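Long-range contact in neurotoxin (Clostridium botulinum, PDB 2QN0), which is a light-chain zinc protease of the clostridial neurotoxin family that probably cleaves neuronal SNARE proteins, with dual substrate specificity: residues A268-L280 with L350-N362. Numbering follows the deposited sequence.
Sequences AEIYAFGGPTIDL and LYNELTQIFTEFN. With ZN (zinc ion), chain B.
Glu360 and Phe361 open the helix 360-366 against the end of helix 267-273, a worked example of one helix start receiving another's last carbonyls. Glu360 N donates a hydrogen bond to Ala272 O (3.0 Å) and Phe361 N one to Phe273 O (2.8 Å). Packing is close here: Gly274, having no side chain, lets its CA lie 3.7 Å from CB of Thr359, the N-cap residue. Glu360, with CG anti to the backbone N (chi1 -176°) and an extended chain, brings OE2 to the edge of the Phe273 ring, 3.3 Å from CE1, with the carboxylate and ring planes 83° apart. OE1 also accepts a hydrogen bond from His229, a zinc ligand like Glu269, making Glu360 a second-shell residue that probably orients that imidazole; Arg372 pairs with OE2.

Toward the more exposed side, Gly275 CA and Pro276 CD cover one face of Phe361, Ile278 CD1 rests on Gln356 CG, and a water accepts from Gly275 N, donates to Gln356 O and bonds Thr359 OG1. The other flank is buried: Thr355 CB makes a CH-pi contact over one face of the Tyr271 ring, 4.0 Å from its centroid, and a water links the Tyr271 and Tyr351 hydroxyls.

The HExxH-bearing helix 223-238 packs against Ala272 and Leu354, helix 283-304 against Tyr271 and Tyr351, and helix 101-112 against Phe358.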
ATOM      1  N   ALA A 268      11.995   0.751   6.718  1.00 13.72           N
ATOM      2  CA  ALA A 268      10.610   0.947   6.284  1.00 14.11           C
ATOM      3  C   ALA A 268       9.887  -0.403   6.282  1.00 14.03           C
ATOM      4  O   ALA A 268       8.706  -0.491   6.631  1.00 14.73           O
ATOM      5  CB  ALA A 268      10.584   1.558   4.888  1.00 14.99           C
ATOM      6  N   GLU A 269      10.601  -1.453   5.885  1.00 13.13           N
ATOM      7  CA  GLU A 269      10.026  -2.794   5.852  1.00 13.98           C
ATOM      8  C   GLU A 269       9.816  -3.310   7.270  1.00 13.70           C
ATOM      9  O   GLU A 269       8.813  -3.959   7.569  1.00 12.39           O
ATOM     10  CB  GLU A 269      10.947  -3.755   5.095  1.00 13.90           C
ATOM     11  CG  GLU A 269      11.083  -3.457   3.610  1.00 13.61           C
ATOM     12  CD  GLU A 269       9.743  -3.506   2.901  1.00 14.98           C
ATOM     13  OE1 GLU A 269       8.782  -4.010   3.512  1.00 14.18           O
ATOM     14  OE2 GLU A 269       9.657  -3.054   1.743  1.00 15.12           O
ATOM     15  N   ILE A 270      10.776  -3.026   8.143  1.00 14.22           N
ATOM     16  CA  ILE A 270      10.682  -3.463   9.526  1.00 13.17           C
ATOM     17  C   ILE A 270       9.431  -2.889  10.192  1.00 12.15           C
ATOM     18  O   ILE A 270       8.739  -3.590  10.932  1.00 14.29           O
ATOM     19  CB  ILE A 270      11.954  -3.052  10.317  1.00 14.96           C
ATOM     20  CG1 ILE A 270      13.149  -3.875   9.819  1.00 15.52           C
ATOM     21  CG2 ILE A 270      11.742  -3.268  11.817  1.00 14.23           C
ATOM     22  CD1 ILE A 270      14.467  -3.555  10.512  1.00 17.58           C
ATOM     23  N   TYR A 271       9.131  -1.620   9.935  1.00 11.70           N
ATOM     24  CA  TYR A 271       7.943  -1.021  10.529  1.00 11.78           C
ATOM     25  C   TYR A 271       6.659  -1.544   9.892  1.00 12.36           C
ATOM     26  O   TYR A 271       5.671  -1.780  10.586  1.00 13.01           O
ATOM     27  CB  TYR A 271       7.991   0.502  10.424  1.00 12.92           C
ATOM     28  CG  TYR A 271       8.763   1.149  11.559  1.00 15.73           C
ATOM     29  CD1 TYR A 271       8.562   0.746  12.881  1.00 17.33           C
ATOM     30  CD2 TYR A 271       9.670   2.178  11.315  1.00 19.60           C
ATOM     31  CE1 TYR A 271       9.250   1.360  13.938  1.00 19.11           C
ATOM     32  CE2 TYR A 271      10.359   2.797  12.360  1.00 20.88           C
ATOM     33  CZ  TYR A 271      10.142   2.385  13.665  1.00 20.81           C
ATOM     34  OH  TYR A 271      10.810   3.013  14.692  1.00 21.84           O
ATOM     35  N   ALA A 272       6.670  -1.726   8.577  1.00 10.96           N
ATOM     36  CA  ALA A 272       5.484  -2.238   7.887  1.00 11.44           C
ATOM     37  C   ALA A 272       5.146  -3.647   8.392  1.00 13.39           C
ATOM     38  O   ALA A 272       3.972  -4.005   8.542  1.00 13.00           O
ATOM     39  CB  ALA A 272       5.722  -2.260   6.382  1.00 11.97           C
ATOM     40  N   PHE A 273       6.176  -4.447   8.657  1.00 13.22           N
ATOM     41  CA  PHE A 273       5.961  -5.800   9.156  1.00 13.37           C
ATOM     42  C   PHE A 273       5.615  -5.757  10.643  1.00 15.59           C
ATOM     43  O   PHE A 273       4.626  -6.347  11.077  1.00 15.37           O
ATOM     44  CB  PHE A 273       7.204  -6.670   8.938  1.00 14.10           C
ATOM     45  CG  PHE A 273       6.997  -8.104   9.329  1.00 14.84           C
ATOM     46  CD1 PHE A 273       6.232  -8.954   8.531  1.00 14.75           C
ATOM     47  CD2 PHE A 273       7.500  -8.588  10.534  1.00 14.03           C
ATOM     48  CE1 PHE A 273       5.966 -10.265   8.935  1.00 13.63           C
ATOM     49  CE2 PHE A 273       7.240  -9.898  10.947  1.00 12.66           C
ATOM     50  CZ  PHE A 273       6.469 -10.736  10.144  1.00 14.44           C
ATOM     51  N   GLY A 274       6.441  -5.065  11.425  1.00 14.71           N
ATOM     52  CA  GLY A 274       6.176  -4.939  12.847  1.00 15.43           C
ATOM     53  C   GLY A 274       6.603  -6.109  13.715  1.00 16.84           C
ATOM     54  O   GLY A 274       7.387  -6.958  13.298  1.00 17.39           O
ATOM     55  N   GLY A 275       6.073  -6.149  14.932  1.00 16.96           N
ATOM     56  CA  GLY A 275       6.418  -7.220  15.852  1.00 18.94           C
ATOM     57  C   GLY A 275       7.803  -7.035  16.453  1.00 18.91           C
ATOM     58  O   GLY A 275       8.360  -5.942  16.394  1.00 17.81           O
ATOM     59  N   PRO A 276       8.387  -8.093  17.040  1.00 18.94           N
ATOM     60  CA  PRO A 276       9.718  -8.068  17.664  1.00 20.53           C
ATOM     61  C   PRO A 276      10.826  -7.564  16.737  1.00 20.74           C
ATOM     62  O   PRO A 276      11.856  -7.067  17.198  1.00 21.97           O
ATOM     63  CB  PRO A 276       9.935  -9.527  18.065  1.00 22.24           C
ATOM     64  CG  PRO A 276       8.556 -10.007  18.341  1.00 21.89           C
ATOM     65  CD  PRO A 276       7.756  -9.412  17.208  1.00 20.29           C
ATOM     66  N   THR A 277      10.607  -7.701  15.431  1.00 19.14           N
ATOM     67  CA  THR A 277      11.568  -7.267  14.419  1.00 18.65           C
ATOM     68  C   THR A 277      11.934  -5.795  14.570  1.00 17.45           C
ATOM     69  O   THR A 277      13.028  -5.381  14.191  1.00 17.62           O
ATOM     70  CB  THR A 277      11.006  -7.495  12.990  1.00 19.37           C
ATOM     71  OG1 THR A 277      10.926  -8.898  12.735  1.00 17.58           O
ATOM     72  CG2 THR A 277      11.899  -6.845  11.933  1.00 20.58           C
ATOM     73  N   ILE A 278      11.013  -5.006  15.112  1.00 16.58           N
ATOM     74  CA  ILE A 278      11.254  -3.582  15.304  1.00 15.16           C
ATOM     75  C   ILE A 278      12.512  -3.372  16.149  1.00 16.45           C
ATOM     76  O   ILE A 278      13.217  -2.377  15.986  1.00 17.25           O
ATOM     77  CB  ILE A 278      10.040  -2.911  15.986  1.00 17.78           C
ATOM     78  CG1 ILE A 278       8.869  -2.858  14.997  1.00 18.33           C
ATOM     79  CG2 ILE A 278      10.403  -1.503  16.459  1.00 19.30           C
ATOM     80  CD1 ILE A 278       7.562  -2.358  15.589  1.00 21.02           C
ATOM     81  N   ASP A 279      12.797  -4.320  17.035  1.00 16.96           N
ATOM     82  CA  ASP A 279      13.973  -4.223  17.896  1.00 19.07           C
ATOM     83  C   ASP A 279      15.297  -4.324  17.139  1.00 19.69           C
ATOM     84  O   ASP A 279      16.362  -4.061  17.705  1.00 19.24           O
ATOM     85  CB  ASP A 279      13.919  -5.291  18.989  1.00 22.89           C
ATOM     86  CG  ASP A 279      12.766  -5.077  19.952  1.00 27.79           C
ATOM     87  OD1 ASP A 279      12.536  -3.919  20.353  1.00 31.53           O
ATOM     88  OD2 ASP A 279      12.097  -6.065  20.312  1.00 34.45           O
ATOM     89  N   LEU A 280      15.241  -4.716  15.869  1.00 17.35           N
ATOM     90  CA  LEU A 280      16.458  -4.807  15.064  1.00 18.36           C
ATOM     91  C   LEU A 280      16.987  -3.398  14.810  1.00 18.00           C
ATOM     92  O   LEU A 280      18.174  -3.209  14.557  1.00 16.55           O
ATOM     93  CB  LEU A 280      16.189  -5.506  13.727  1.00 18.74           C
ATOM     94  CG  LEU A 280      15.918  -7.017  13.768  1.00 19.61           C
ATOM     95  CD1 LEU A 280      15.709  -7.537  12.352  1.00 19.48           C
ATOM     96  CD2 LEU A 280      17.085  -7.741  14.427  1.00 22.17           C
ATOM     97  N   LEU A 350       0.081   8.880  18.262  1.00 21.20           N
ATOM     98  CA  LEU A 350      -0.147   8.715  16.830  1.00 19.68           C
ATOM     99  C   LEU A 350       1.020   7.980  16.177  1.00 20.22           C
ATOM    100  O   LEU A 350       0.825   7.019  15.423  1.00 17.84           O
ATOM    101  CB  LEU A 350      -0.324  10.082  16.163  1.00 19.53           C
ATOM    102  CG  LEU A 350      -0.441  10.083  14.635  1.00 18.64           C
ATOM    103  CD1 LEU A 350      -1.651   9.251  14.215  1.00 20.08           C
ATOM    104  CD2 LEU A 350      -0.579  11.516  14.133  1.00 19.22           C
ATOM    105  N   TYR A 351       2.237   8.428  16.469  1.00 17.44           N
ATOM    106  CA  TYR A 351       3.414   7.801  15.889  1.00 19.27           C
ATOM    107  C   TYR A 351       3.465   6.318  16.238  1.00 17.86           C
ATOM    108  O   TYR A 351       3.809   5.492  15.395  1.00 17.87           O
ATOM    109  CB  TYR A 351       4.693   8.487  16.379  1.00 17.63           C
ATOM    110  CG  TYR A 351       5.920   8.116  15.578  1.00 17.13           C
ATOM    111  CD1 TYR A 351       6.232   8.784  14.395  1.00 15.53           C
ATOM    112  CD2 TYR A 351       6.762   7.082  15.992  1.00 16.18           C
ATOM    113  CE1 TYR A 351       7.355   8.437  13.643  1.00 16.97           C
ATOM    114  CE2 TYR A 351       7.885   6.726  15.247  1.00 16.34           C
ATOM    115  CZ  TYR A 351       8.175   7.404  14.078  1.00 16.91           C
ATOM    116  OH  TYR A 351       9.282   7.053  13.338  1.00 19.34           O
ATOM    117  N   ASN A 352       3.125   5.981  17.480  1.00 18.87           N
ATOM    118  CA  ASN A 352       3.143   4.587  17.908  1.00 20.46           C
ATOM    119  C   ASN A 352       2.110   3.773  17.137  1.00 21.33           C
ATOM    120  O   ASN A 352       2.380   2.647  16.725  1.00 20.71           O
ATOM    121  CB  ASN A 352       2.869   4.475  19.407  1.00 22.25           C
ATOM    122  CG  ASN A 352       2.936   3.043  19.895  1.00 24.50           C
ATOM    123  OD1 ASN A 352       1.917   2.432  20.207  1.00 26.19           O
ATOM    124  ND2 ASN A 352       4.144   2.494  19.945  1.00 24.25           N
ATOM    125  N   GLU A 353       0.926   4.345  16.948  1.00 19.84           N
ATOM    126  CA  GLU A 353      -0.127   3.664  16.198  1.00 20.54           C
ATOM    127  C   GLU A 353       0.344   3.336  14.786  1.00 18.60           C
ATOM    128  O   GLU A 353       0.241   2.200  14.325  1.00 18.45           O
ATOM    129  CB  GLU A 353      -1.367   4.551  16.089  1.00 22.63           C
ATOM    130  CG  GLU A 353      -2.279   4.542  17.296  1.00 28.17           C
ATOM    131  CD  GLU A 353      -3.403   5.547  17.159  1.00 30.97           C
ATOM    132  OE1 GLU A 353      -3.898   5.729  16.024  1.00 30.40           O
ATOM    133  OE2 GLU A 353      -3.793   6.149  18.181  1.00 33.07           O
ATOM    134  N   LEU A 354       0.860   4.354  14.105  1.00 16.85           N
ATOM    135  CA  LEU A 354       1.318   4.220  12.726  1.00 17.19           C
ATOM    136  C   LEU A 354       2.488   3.275  12.490  1.00 18.59           C
ATOM    137  O   LEU A 354       2.608   2.704  11.406  1.00 17.74           O
ATOM    138  CB  LEU A 354       1.689   5.601  12.174  1.00 16.21           C
ATOM    139  CG  LEU A 354       0.565   6.637  12.164  1.00 17.61           C
ATOM    140  CD1 LEU A 354       1.111   7.974  11.702  1.00 16.78           C
ATOM    141  CD2 LEU A 354      -0.558   6.161  11.238  1.00 19.02           C
ATOM    142  N   THR A 355       3.341   3.099  13.496  1.00 17.66           N
ATOM    143  CA  THR A 355       4.520   2.252  13.344  1.00 18.29           C
ATOM    144  C   THR A 355       4.525   0.932  14.102  1.00 18.55           C
ATOM    145  O   THR A 355       5.298   0.033  13.762  1.00 19.56           O
ATOM    146  CB  THR A 355       5.796   3.018  13.754  1.00 18.78           C
ATOM    147  OG1 THR A 355       5.669   3.460  15.112  1.00 17.13           O
ATOM    148  CG2 THR A 355       6.013   4.219  12.848  1.00 18.61           C
ATOM    149  N   GLN A 356       3.684   0.804  15.121  1.00 19.85           N
ATOM    150  CA  GLN A 356       3.667  -0.424  15.901  1.00 21.03           C
ATOM    151  C   GLN A 356       2.327  -1.131  16.064  1.00 20.55           C
ATOM    152  O   GLN A 356       2.295  -2.294  16.459  1.00 21.08           O
ATOM    153  CB  GLN A 356       4.303  -0.160  17.271  1.00 23.70           C
ATOM    154  CG  GLN A 356       5.771   0.230  17.149  1.00 27.21           C
ATOM    155  CD  GLN A 356       6.510   0.214  18.470  1.00 29.78           C
ATOM    156  OE1 GLN A 356       6.249  -0.625  19.330  1.00 32.80           O
ATOM    157  NE2 GLN A 356       7.456   1.132  18.629  1.00 29.63           N
ATOM    158  N   ILE A 357       1.225  -0.448  15.758  1.00 18.62           N
ATOM    159  CA  ILE A 357      -0.094  -1.068  15.868  1.00 18.23           C
ATOM    160  C   ILE A 357      -0.610  -1.474  14.483  1.00 18.36           C
ATOM    161  O   ILE A 357      -1.109  -2.583  14.294  1.00 18.63           O
ATOM    162  CB  ILE A 357      -1.096  -0.119  16.543  1.00 19.73           C
ATOM    163  CG1 ILE A 357      -0.634   0.173  17.974  1.00 21.48           C
ATOM    164  CG2 ILE A 357      -2.487  -0.747  16.549  1.00 22.12           C
ATOM    165  CD1 ILE A 357      -1.569   1.073  18.757  1.00 23.46           C
ATOM    166  N   PHE A 358      -0.495  -0.567  13.521  1.00 15.67           N
ATOM    167  CA  PHE A 358      -0.907  -0.859  12.152  1.00 16.24           C
ATOM    168  C   PHE A 358       0.273  -1.558  11.484  1.00 14.43           C
ATOM    169  O   PHE A 358       1.022  -0.943  10.720  1.00 15.41           O
ATOM    170  CB  PHE A 358      -1.245   0.439  11.415  1.00 15.34           C
ATOM    171  CG  PHE A 358      -2.574   1.026  11.806  1.00 17.31           C
ATOM    172  CD1 PHE A 358      -3.760   0.453  11.358  1.00 16.00           C
ATOM    173  CD2 PHE A 358      -2.642   2.139  12.638  1.00 19.80           C
ATOM    174  CE1 PHE A 358      -4.996   0.979  11.733  1.00 18.42           C
ATOM    175  CE2 PHE A 358      -3.874   2.673  13.021  1.00 21.63           C
ATOM    176  CZ  PHE A 358      -5.054   2.090  12.566  1.00 20.44           C
ATOM    177  N   THR A 359       0.435  -2.847  11.789  1.00 12.91           N
ATOM    178  CA  THR A 359       1.532  -3.645  11.247  1.00 13.07           C
ATOM    179  C   THR A 359       1.038  -5.012  10.780  1.00 12.71           C
ATOM    180  O   THR A 359       0.052  -5.534  11.297  1.00 14.27           O
ATOM    181  CB  THR A 359       2.626  -3.901  12.311  1.00 13.00           C
ATOM    182  OG1 THR A 359       2.091  -4.737  13.346  1.00 14.72           O
ATOM    183  CG2 THR A 359       3.101  -2.584  12.924  1.00 14.41           C
ATOM    184  N   GLU A 360       1.737  -5.588   9.808  1.00 14.05           N
ATOM    185  CA  GLU A 360       1.382  -6.904   9.274  1.00 13.45           C
ATOM    186  C   GLU A 360       1.320  -7.944  10.397  1.00 15.24           C
ATOM    187  O   GLU A 360       0.386  -8.749  10.479  1.00 15.14           O
ATOM    188  CB  GLU A 360       2.424  -7.342   8.245  1.00 14.33           C
ATOM    189  CG  GLU A 360       2.107  -8.667   7.561  1.00 14.83           C
ATOM    190  CD  GLU A 360       3.256  -9.162   6.705  1.00 15.99           C
ATOM    191  OE1 GLU A 360       3.902  -8.323   6.039  1.00 15.97           O
ATOM    192  OE2 GLU A 360       3.505 -10.388   6.687  1.00 15.49           O
ATOM    193  N   PHE A 361       2.338  -7.922  11.250  1.00 14.50           N
ATOM    194  CA  PHE A 361       2.450  -8.838  12.379  1.00 15.38           C
ATOM    195  C   PHE A 361       1.209  -8.786  13.271  1.00 15.76           C
ATOM    196  O   PHE A 361       0.697  -9.819  13.706  1.00 14.86           O
ATOM    197  CB  PHE A 361       3.688  -8.476  13.206  1.00 16.03           C
ATOM    198  CG  PHE A 361       4.022  -9.481  14.270  1.00 16.91           C
ATOM    199  CD1 PHE A 361       4.755 -10.623  13.961  1.00 19.59           C
ATOM    200  CD2 PHE A 361       3.595  -9.292  15.579  1.00 19.59           C
ATOM    201  CE1 PHE A 361       5.058 -11.565  14.943  1.00 20.32           C
ATOM    202  CE2 PHE A 361       3.892 -10.228  16.567  1.00 21.47           C
ATOM    203  CZ  PHE A 361       4.625 -11.366  16.247  1.00 20.52           C
ATOM    204  N   ASN A 362       0.732  -7.578  13.550  1.00 14.60           N
ATOM    205  CA  ASN A 362      -0.442  -7.405  14.395  1.00 15.39           C
ATOM    206  C   ASN A 362      -1.696  -7.864  13.654  1.00 16.55           C
ATOM    207  O   ASN A 362      -2.577  -8.488  14.245  1.00 17.15           O
ATOM    208  CB  ASN A 362      -0.564  -5.934  14.817  1.00 17.09           C
ATOM    209  CG  ASN A 362      -1.539  -5.729  15.961  1.00 18.38           C
ATOM    210  OD1 ASN A 362      -1.741  -6.622  16.789  1.00 19.75           O
ATOM    211  ND2 ASN A 362      -2.136  -4.538  16.028  1.00 19.22           N
TER
HETATM  212 ZN    ZN B 431       7.064  -3.629   2.427  1.00 16.27          ZN
HETATM  213  O   HOH W   1       6.758  -4.069   0.416  1.00 15.79           O
HETATM  214  O   HOH W   2       3.600  -0.077  10.077  1.00 19.45           O
HETATM  215  O   HOH W   3      11.331   5.579  14.364  1.00 20.45           O
HETATM  216  O   HOH W   4       3.489  -4.745  15.710  1.00 20.83           O